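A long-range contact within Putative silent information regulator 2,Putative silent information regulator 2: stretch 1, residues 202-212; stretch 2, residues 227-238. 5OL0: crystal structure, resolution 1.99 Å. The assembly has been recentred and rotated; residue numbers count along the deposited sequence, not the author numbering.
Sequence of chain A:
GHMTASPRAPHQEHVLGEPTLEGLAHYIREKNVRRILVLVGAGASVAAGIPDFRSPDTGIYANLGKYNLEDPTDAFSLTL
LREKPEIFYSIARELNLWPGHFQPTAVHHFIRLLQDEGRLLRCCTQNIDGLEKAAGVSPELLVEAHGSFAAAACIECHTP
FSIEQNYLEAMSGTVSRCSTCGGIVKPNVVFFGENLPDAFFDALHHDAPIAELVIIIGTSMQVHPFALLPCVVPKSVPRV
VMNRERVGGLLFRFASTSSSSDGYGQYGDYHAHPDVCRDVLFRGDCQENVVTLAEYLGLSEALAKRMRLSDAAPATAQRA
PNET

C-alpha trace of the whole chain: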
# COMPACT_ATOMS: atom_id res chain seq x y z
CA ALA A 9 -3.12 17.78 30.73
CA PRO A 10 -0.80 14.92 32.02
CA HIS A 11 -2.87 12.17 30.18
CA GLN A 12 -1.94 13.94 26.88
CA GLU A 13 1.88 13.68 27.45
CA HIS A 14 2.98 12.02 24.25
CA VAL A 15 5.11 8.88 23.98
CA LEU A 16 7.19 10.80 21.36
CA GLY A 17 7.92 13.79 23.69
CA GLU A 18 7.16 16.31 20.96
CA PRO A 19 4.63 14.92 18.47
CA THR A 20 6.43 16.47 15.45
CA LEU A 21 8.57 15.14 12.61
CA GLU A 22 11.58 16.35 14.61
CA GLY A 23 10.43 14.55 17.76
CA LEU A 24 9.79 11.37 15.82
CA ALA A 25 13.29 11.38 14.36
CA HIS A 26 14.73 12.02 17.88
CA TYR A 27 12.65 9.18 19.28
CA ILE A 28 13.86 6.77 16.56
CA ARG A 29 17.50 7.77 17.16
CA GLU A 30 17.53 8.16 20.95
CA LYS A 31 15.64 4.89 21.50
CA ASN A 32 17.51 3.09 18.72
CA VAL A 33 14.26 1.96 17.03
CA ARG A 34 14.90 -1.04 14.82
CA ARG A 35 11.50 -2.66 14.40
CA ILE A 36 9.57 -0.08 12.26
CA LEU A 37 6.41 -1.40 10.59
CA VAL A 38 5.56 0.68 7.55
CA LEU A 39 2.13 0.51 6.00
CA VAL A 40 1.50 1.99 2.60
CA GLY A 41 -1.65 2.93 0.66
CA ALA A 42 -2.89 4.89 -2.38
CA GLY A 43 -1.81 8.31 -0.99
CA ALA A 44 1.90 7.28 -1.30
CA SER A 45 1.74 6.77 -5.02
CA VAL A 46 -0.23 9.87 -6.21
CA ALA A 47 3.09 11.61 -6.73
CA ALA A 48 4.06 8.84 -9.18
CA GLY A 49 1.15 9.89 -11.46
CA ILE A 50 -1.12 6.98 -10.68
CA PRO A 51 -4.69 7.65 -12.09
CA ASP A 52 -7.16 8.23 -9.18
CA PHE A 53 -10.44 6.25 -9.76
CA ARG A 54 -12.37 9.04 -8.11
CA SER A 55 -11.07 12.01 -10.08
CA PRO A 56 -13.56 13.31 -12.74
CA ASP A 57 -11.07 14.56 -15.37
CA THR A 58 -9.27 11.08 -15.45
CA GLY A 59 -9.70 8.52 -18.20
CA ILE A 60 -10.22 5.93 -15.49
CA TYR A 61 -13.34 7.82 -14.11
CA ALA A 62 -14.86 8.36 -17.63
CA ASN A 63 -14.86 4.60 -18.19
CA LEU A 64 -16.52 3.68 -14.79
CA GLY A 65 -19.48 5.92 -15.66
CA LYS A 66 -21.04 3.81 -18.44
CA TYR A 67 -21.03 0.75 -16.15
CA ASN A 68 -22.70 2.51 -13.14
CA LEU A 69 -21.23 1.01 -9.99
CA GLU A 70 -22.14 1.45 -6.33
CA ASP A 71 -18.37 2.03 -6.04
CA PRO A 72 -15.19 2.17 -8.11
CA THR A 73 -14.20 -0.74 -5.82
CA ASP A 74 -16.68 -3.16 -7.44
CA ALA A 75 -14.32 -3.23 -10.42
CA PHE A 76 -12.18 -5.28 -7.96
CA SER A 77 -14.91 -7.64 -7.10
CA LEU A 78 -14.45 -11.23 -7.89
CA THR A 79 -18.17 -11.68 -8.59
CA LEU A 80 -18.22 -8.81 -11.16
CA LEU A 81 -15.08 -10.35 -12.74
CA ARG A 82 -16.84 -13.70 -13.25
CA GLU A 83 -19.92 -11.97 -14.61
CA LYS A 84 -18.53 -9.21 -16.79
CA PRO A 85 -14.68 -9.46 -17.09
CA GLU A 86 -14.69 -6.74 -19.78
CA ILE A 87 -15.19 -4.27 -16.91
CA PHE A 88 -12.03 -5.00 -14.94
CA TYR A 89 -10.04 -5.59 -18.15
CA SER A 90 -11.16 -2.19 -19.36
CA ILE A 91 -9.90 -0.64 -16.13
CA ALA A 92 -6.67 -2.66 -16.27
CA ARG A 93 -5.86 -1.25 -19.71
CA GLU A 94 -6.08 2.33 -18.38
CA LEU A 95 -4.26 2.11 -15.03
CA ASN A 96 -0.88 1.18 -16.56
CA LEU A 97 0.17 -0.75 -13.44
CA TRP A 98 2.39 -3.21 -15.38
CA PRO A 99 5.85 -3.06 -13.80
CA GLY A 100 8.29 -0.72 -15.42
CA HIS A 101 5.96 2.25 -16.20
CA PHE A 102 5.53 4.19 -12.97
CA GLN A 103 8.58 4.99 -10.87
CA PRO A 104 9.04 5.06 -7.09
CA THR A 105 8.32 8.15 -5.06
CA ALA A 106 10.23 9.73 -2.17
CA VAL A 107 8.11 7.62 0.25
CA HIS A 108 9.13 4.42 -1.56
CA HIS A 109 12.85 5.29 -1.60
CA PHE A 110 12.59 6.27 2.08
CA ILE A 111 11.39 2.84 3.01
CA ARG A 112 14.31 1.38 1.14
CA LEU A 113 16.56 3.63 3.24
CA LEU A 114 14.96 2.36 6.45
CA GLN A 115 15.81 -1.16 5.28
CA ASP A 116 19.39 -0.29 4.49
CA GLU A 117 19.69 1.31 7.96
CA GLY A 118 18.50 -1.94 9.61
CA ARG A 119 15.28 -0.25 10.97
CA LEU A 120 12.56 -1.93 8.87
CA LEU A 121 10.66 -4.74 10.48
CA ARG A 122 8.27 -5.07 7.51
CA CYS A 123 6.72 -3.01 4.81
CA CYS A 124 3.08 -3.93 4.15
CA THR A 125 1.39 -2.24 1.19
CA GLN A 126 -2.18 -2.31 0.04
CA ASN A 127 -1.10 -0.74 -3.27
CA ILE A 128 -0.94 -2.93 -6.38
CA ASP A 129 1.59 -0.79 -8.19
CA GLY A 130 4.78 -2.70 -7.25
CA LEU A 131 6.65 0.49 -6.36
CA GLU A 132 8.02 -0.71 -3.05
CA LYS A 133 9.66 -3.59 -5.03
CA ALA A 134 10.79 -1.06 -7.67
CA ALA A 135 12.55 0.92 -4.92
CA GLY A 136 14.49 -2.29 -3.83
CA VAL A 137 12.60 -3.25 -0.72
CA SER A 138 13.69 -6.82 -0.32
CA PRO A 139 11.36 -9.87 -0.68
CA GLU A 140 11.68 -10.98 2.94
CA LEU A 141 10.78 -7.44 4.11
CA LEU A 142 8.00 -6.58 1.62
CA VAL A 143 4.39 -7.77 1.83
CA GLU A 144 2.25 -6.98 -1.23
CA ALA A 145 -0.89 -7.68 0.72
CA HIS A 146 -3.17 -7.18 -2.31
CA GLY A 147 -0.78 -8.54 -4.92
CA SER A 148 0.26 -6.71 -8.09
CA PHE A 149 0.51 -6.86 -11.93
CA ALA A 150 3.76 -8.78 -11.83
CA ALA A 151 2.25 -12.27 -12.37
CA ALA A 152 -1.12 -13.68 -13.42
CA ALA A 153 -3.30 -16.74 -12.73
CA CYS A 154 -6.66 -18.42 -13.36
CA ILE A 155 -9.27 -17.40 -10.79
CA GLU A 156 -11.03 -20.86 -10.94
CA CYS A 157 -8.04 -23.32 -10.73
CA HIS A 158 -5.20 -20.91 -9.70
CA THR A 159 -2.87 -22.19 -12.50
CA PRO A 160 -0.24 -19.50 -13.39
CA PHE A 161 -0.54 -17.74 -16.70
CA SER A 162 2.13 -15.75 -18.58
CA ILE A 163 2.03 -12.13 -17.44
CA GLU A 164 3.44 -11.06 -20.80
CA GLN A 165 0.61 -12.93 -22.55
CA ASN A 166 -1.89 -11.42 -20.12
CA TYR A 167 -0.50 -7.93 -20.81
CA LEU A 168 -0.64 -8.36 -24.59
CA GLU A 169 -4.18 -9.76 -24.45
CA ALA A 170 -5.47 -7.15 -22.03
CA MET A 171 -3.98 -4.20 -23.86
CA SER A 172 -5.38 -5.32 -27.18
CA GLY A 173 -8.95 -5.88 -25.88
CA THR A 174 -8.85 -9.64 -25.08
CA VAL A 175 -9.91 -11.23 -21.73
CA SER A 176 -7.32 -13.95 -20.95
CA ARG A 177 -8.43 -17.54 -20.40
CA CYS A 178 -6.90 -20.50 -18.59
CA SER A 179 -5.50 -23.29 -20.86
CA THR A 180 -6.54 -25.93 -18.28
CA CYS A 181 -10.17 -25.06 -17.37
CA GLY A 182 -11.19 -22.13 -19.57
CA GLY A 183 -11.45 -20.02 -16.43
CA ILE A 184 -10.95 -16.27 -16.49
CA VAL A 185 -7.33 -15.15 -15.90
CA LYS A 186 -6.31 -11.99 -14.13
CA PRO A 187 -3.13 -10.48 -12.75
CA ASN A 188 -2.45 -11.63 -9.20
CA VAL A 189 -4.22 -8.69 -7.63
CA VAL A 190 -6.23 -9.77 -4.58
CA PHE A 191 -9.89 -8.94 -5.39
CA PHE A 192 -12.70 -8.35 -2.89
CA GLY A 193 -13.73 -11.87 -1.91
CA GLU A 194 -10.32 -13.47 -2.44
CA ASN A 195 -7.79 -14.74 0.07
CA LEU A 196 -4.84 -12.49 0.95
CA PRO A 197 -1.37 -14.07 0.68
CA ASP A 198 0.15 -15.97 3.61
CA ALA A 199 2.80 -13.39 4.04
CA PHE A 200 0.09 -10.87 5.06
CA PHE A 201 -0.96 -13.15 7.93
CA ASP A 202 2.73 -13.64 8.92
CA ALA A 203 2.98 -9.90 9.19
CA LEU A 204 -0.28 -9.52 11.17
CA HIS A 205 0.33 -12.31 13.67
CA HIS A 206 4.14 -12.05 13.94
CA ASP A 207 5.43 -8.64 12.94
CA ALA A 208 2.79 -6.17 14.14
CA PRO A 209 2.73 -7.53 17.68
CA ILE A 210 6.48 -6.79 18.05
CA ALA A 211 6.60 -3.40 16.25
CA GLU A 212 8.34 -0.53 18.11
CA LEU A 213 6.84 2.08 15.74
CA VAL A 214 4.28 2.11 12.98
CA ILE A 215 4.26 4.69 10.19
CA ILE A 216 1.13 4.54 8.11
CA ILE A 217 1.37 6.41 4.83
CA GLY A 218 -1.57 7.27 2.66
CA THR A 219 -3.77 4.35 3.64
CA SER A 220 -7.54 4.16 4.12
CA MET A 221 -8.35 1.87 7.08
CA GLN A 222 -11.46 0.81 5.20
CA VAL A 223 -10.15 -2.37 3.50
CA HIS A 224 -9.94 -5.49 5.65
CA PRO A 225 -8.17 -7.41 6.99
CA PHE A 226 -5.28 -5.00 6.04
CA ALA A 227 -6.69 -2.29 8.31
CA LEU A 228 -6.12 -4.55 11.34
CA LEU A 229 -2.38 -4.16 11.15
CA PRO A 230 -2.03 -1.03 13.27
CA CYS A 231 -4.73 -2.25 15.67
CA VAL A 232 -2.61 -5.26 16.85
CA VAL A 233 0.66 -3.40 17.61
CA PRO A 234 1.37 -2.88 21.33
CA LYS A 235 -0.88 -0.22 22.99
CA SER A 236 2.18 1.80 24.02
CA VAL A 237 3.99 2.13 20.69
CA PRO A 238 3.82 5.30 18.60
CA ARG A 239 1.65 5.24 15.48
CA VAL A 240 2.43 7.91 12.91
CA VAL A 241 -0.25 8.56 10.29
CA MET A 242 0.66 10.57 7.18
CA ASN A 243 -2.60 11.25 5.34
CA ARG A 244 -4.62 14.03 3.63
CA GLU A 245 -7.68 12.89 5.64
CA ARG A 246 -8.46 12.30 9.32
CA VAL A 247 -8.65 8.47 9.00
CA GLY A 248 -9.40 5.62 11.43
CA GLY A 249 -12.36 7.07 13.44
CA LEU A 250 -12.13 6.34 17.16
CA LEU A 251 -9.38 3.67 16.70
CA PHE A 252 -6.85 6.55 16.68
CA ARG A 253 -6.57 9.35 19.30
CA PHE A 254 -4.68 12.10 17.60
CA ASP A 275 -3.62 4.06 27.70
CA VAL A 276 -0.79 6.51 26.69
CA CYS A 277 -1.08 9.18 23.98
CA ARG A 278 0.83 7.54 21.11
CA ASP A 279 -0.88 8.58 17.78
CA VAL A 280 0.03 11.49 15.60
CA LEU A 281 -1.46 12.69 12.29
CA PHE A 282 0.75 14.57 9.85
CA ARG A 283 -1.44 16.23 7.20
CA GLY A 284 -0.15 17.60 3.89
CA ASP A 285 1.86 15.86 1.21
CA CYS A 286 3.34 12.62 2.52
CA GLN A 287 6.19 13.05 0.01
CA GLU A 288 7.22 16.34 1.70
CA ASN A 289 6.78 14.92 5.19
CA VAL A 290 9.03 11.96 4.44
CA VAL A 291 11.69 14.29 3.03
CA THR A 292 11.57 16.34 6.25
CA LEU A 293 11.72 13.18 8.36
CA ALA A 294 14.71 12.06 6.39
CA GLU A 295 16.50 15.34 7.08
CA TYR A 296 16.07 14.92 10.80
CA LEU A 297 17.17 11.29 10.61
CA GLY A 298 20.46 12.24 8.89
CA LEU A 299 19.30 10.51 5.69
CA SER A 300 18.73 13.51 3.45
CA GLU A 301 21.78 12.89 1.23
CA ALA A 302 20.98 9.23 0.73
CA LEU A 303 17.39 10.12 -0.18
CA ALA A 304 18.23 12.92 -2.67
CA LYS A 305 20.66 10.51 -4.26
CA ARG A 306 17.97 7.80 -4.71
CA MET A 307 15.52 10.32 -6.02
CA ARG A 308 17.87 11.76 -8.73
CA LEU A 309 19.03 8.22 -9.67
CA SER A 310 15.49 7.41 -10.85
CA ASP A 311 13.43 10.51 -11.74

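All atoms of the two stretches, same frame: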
# COMPACT_ATOMS: atom_id res chain seq x y z
N ASP A 202 1.39 -13.63 8.22
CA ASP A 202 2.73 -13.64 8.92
C ASP A 202 3.00 -12.26 9.53
O ASP A 202 3.28 -12.12 10.72
CB ASP A 202 3.80 -13.99 7.88
CG ASP A 202 5.16 -14.18 8.48
OD1 ASP A 202 5.37 -15.24 9.08
OD2 ASP A 202 6.01 -13.26 8.40
N ALA A 203 2.79 -11.24 8.72
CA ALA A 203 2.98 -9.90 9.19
C ALA A 203 1.99 -9.51 10.29
O ALA A 203 2.39 -8.98 11.28
CB ALA A 203 2.95 -8.93 8.03
N LEU A 204 0.73 -9.85 10.14
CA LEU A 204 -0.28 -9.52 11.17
C LEU A 204 -0.11 -10.20 12.52
O LEU A 204 -0.33 -9.60 13.58
CB LEU A 204 -1.67 -9.90 10.65
CG LEU A 204 -2.89 -9.54 11.54
CD1 LEU A 204 -3.09 -8.04 11.55
CD2 LEU A 204 -4.17 -10.27 11.07
N HIS A 205 0.22 -11.49 12.47
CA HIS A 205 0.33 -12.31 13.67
C HIS A 205 1.70 -12.20 14.28
O HIS A 205 1.78 -12.30 15.47
CB HIS A 205 0.05 -13.81 13.35
CG HIS A 205 -1.32 -14.06 12.85
ND1 HIS A 205 -1.59 -15.00 11.88
CD2 HIS A 205 -2.48 -13.41 13.09
CE1 HIS A 205 -2.88 -14.97 11.60
NE2 HIS A 205 -3.44 -14.00 12.30
N HIS A 206 2.74 -12.01 13.46
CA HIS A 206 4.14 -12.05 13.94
C HIS A 206 4.86 -10.76 13.93
O HIS A 206 5.64 -10.55 14.80
CB HIS A 206 4.98 -13.07 13.14
CG HIS A 206 4.36 -14.44 13.13
ND1 HIS A 206 4.38 -15.25 12.02
CD2 HIS A 206 3.60 -15.08 14.05
CE1 HIS A 206 3.72 -16.37 12.28
NE2 HIS A 206 3.24 -16.29 13.49
N ASP A 207 4.69 -9.91 12.91
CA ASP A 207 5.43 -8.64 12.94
C ASP A 207 4.72 -7.61 13.79
O ASP A 207 5.31 -6.96 14.65
CB ASP A 207 5.62 -8.10 11.54
CG ASP A 207 6.57 -8.92 10.72
OD1 ASP A 207 7.67 -9.16 11.20
OD2 ASP A 207 6.24 -9.29 9.57
N ALA A 208 3.44 -7.36 13.49
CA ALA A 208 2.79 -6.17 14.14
C ALA A 208 2.79 -6.26 15.66
O ALA A 208 2.97 -5.25 16.37
CB ALA A 208 1.37 -5.99 13.59
N PRO A 209 2.67 -7.48 16.21
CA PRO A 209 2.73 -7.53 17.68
C PRO A 209 4.08 -7.14 18.32
O PRO A 209 4.10 -6.75 19.48
CB PRO A 209 2.33 -8.98 17.98
CG PRO A 209 1.33 -9.27 16.91
CD PRO A 209 2.03 -8.69 15.67
N ILE A 210 5.16 -7.15 17.54
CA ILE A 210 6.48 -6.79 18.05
C ILE A 210 6.98 -5.48 17.46
O ILE A 210 8.14 -5.14 17.69
CB ILE A 210 7.55 -7.92 17.79
CG1 ILE A 210 7.71 -8.26 16.30
CG2 ILE A 210 7.12 -9.16 18.55
CD1 ILE A 210 9.00 -8.99 15.97
N ALA A 211 6.14 -4.71 16.74
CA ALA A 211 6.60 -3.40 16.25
C ALA A 211 6.97 -2.46 17.41
O ALA A 211 6.34 -2.48 18.45
CB ALA A 211 5.55 -2.72 15.39
N GLU A 212 7.96 -1.62 17.18
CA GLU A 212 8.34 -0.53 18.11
C GLU A 212 7.79 0.83 17.64
O GLU A 212 7.86 1.80 18.36
CB GLU A 212 9.88 -0.40 18.16
CG GLU A 212 10.56 -1.51 18.92
CD GLU A 212 12.10 -1.66 18.69
OE1 GLU A 212 12.73 -1.13 17.74
OE2 GLU A 212 12.68 -2.40 19.50
N ALA A 227 -6.52 -3.35 7.31
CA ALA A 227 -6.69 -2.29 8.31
C ALA A 227 -6.49 -2.77 9.75
O ALA A 227 -6.37 -1.97 10.66
CB ALA A 227 -8.03 -1.64 8.15
N LEU A 228 -6.38 -4.08 9.97
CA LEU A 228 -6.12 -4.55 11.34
C LEU A 228 -4.69 -4.35 11.78
O LEU A 228 -4.42 -4.33 12.98
CB LEU A 228 -6.41 -6.01 11.51
CG LEU A 228 -7.87 -6.41 11.57
CD1 LEU A 228 -7.93 -7.93 11.47
CD2 LEU A 228 -8.44 -5.93 12.91
N LEU A 229 -3.80 -4.20 10.82
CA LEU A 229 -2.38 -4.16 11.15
C LEU A 229 -2.03 -3.20 12.29
O LEU A 229 -1.42 -3.61 13.27
CB LEU A 229 -1.53 -3.88 9.90
CG LEU A 229 -1.34 -5.11 9.03
CD1 LEU A 229 -0.90 -4.68 7.65
CD2 LEU A 229 -0.29 -6.08 9.63
N PRO A 230 -2.42 -1.94 12.20
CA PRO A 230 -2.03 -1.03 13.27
C PRO A 230 -2.82 -1.18 14.55
O PRO A 230 -2.46 -0.55 15.57
CB PRO A 230 -2.33 0.35 12.65
CG PRO A 230 -3.42 0.10 11.67
CD PRO A 230 -3.17 -1.26 11.13
N CYS A 231 -3.93 -1.93 14.49
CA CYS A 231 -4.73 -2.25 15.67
C CYS A 231 -4.09 -3.29 16.60
O CYS A 231 -4.49 -3.36 17.75
CB CYS A 231 -6.15 -2.70 15.26
SG CYS A 231 -6.96 -1.34 14.32
N VAL A 232 -3.19 -4.12 16.09
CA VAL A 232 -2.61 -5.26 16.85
C VAL A 232 -1.17 -4.95 17.35
O VAL A 232 -0.59 -5.74 18.04
CB VAL A 232 -2.62 -6.60 16.08
CG1 VAL A 232 -4.06 -7.09 15.75
CG2 VAL A 232 -1.86 -6.52 14.78
N VAL A 233 -0.62 -3.78 17.04
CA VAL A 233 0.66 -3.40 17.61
C VAL A 233 0.46 -3.10 19.09
O VAL A 233 -0.65 -2.78 19.50
CB VAL A 233 1.30 -2.19 16.90
CG1 VAL A 233 1.37 -2.46 15.41
CG2 VAL A 233 0.53 -0.91 17.17
N PRO A 234 1.53 -3.16 19.89
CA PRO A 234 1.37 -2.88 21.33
C PRO A 234 0.71 -1.50 21.60
O PRO A 234 0.97 -0.51 20.89
CB PRO A 234 2.80 -2.95 21.86
CG PRO A 234 3.53 -3.85 20.89
CD PRO A 234 2.90 -3.59 19.55
N LYS A 235 -0.13 -1.44 22.62
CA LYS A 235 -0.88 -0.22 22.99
C LYS A 235 -0.01 0.98 23.33
O LYS A 235 -0.47 2.10 23.28
CB LYS A 235 -1.85 -0.49 24.17
CG LYS A 235 -1.17 -0.98 25.48
CD LYS A 235 -1.96 -0.71 26.79
CE LYS A 235 -1.22 0.24 27.74
NZ LYS A 235 -1.91 0.29 29.04
N SER A 236 1.25 0.75 23.63
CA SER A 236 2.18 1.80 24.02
C SER A 236 3.05 2.31 22.88
O SER A 236 3.76 3.31 23.07
CB SER A 236 3.11 1.24 25.09
OG SER A 236 3.75 0.04 24.58
N VAL A 237 3.05 1.67 21.72
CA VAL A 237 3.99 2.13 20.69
C VAL A 237 3.42 3.27 19.83
O VAL A 237 2.24 3.28 19.54
CB VAL A 237 4.54 1.01 19.81
CG1 VAL A 237 5.26 -0.04 20.68
CG2 VAL A 237 3.50 0.46 18.87
N PRO A 238 4.27 4.21 19.43
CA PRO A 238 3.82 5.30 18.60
C PRO A 238 3.30 4.83 17.23
O PRO A 238 3.83 3.84 16.63
CB PRO A 238 5.06 6.19 18.43
CG PRO A 238 6.20 5.39 18.90
CD PRO A 238 5.69 4.32 19.78

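The contact between these stretches is one of shape and apolar packing. No hydrogen bond crosses it. Together the two sides bury 511 Å². The first stretch begins as the end part of a helix, widens into a pi-type turn at 203-207 and continues as a 3-10 segment, 208-210. The second runs alongside in the same sense: Leu-204 lies near Leu-229, Pro-209 near Val-233, and Glu-212 near Val-237.

Leu-204 is the main bump on the helix, with 78 Å² covered. Its CA-to-CB bond points sideways, but with chi1 t and chi2 p the end of the side chain comes nearer to the second stretch. There CD1 sits in a hollow lined by three residues. CD1 of Leu-204 lies 3.9 Å from CB of Leu-228, 3.9 Å from CD2 of Leu-229 and 3.8 Å from CG2 of Val-232. Leu-229 returns the fit. CD2 of Leu-229 reaches the helix backbone, 3.8 Å from CA of Leu-204 and 4.2 Å from C of Ala-203.

Ala-208 is the centre of the next layer. Its CB points toward the second stretch and enters a pocket between Leu-229, Val-232 and Val-233. CB of Ala-208 is 3.5 Å from CG2 of Val-232, 4.0 Å from CG1 of Val-233 and 3.7 Å from the backbone O of Leu-229. A single methyl suits this place because the walls are already close. Ala-211 CB adds a looser contact, 4.2 Å from CG1 of Val-233. That methyl of Val-233 thus meets both alanines.

Backbone oxygens supply the polar part of the contact. O of Ala-208 lies 3.2 Å from CA of Val-233, with an angle of 152° at the hydrogen, a CA-H...O contact. O of Ala-208 also accepts a hydrogen bond from N of Ala-211, 3.2 Å away, within the first stretch. Pro-234 fits beside this turn: its CG is 3.3 Å from O of Pro-209, and its CD is 3.6 Å from O of Ala-208. As a proline it brings ring carbons, not an N-H, to these oxygens.

A type I beta turn from Pro-234 to Val-237 brings the chain back. The CA-to-CB bond of Val-237 points toward the first stretch. CG1 of Val-237 is 3.5 Å from O of Ala-211. Glu-212 points its CA-to-CB bond away and offers backbone instead: its O is 3.7 Å from CB of Val-237 and 3.6 Å from CD of Pro-238.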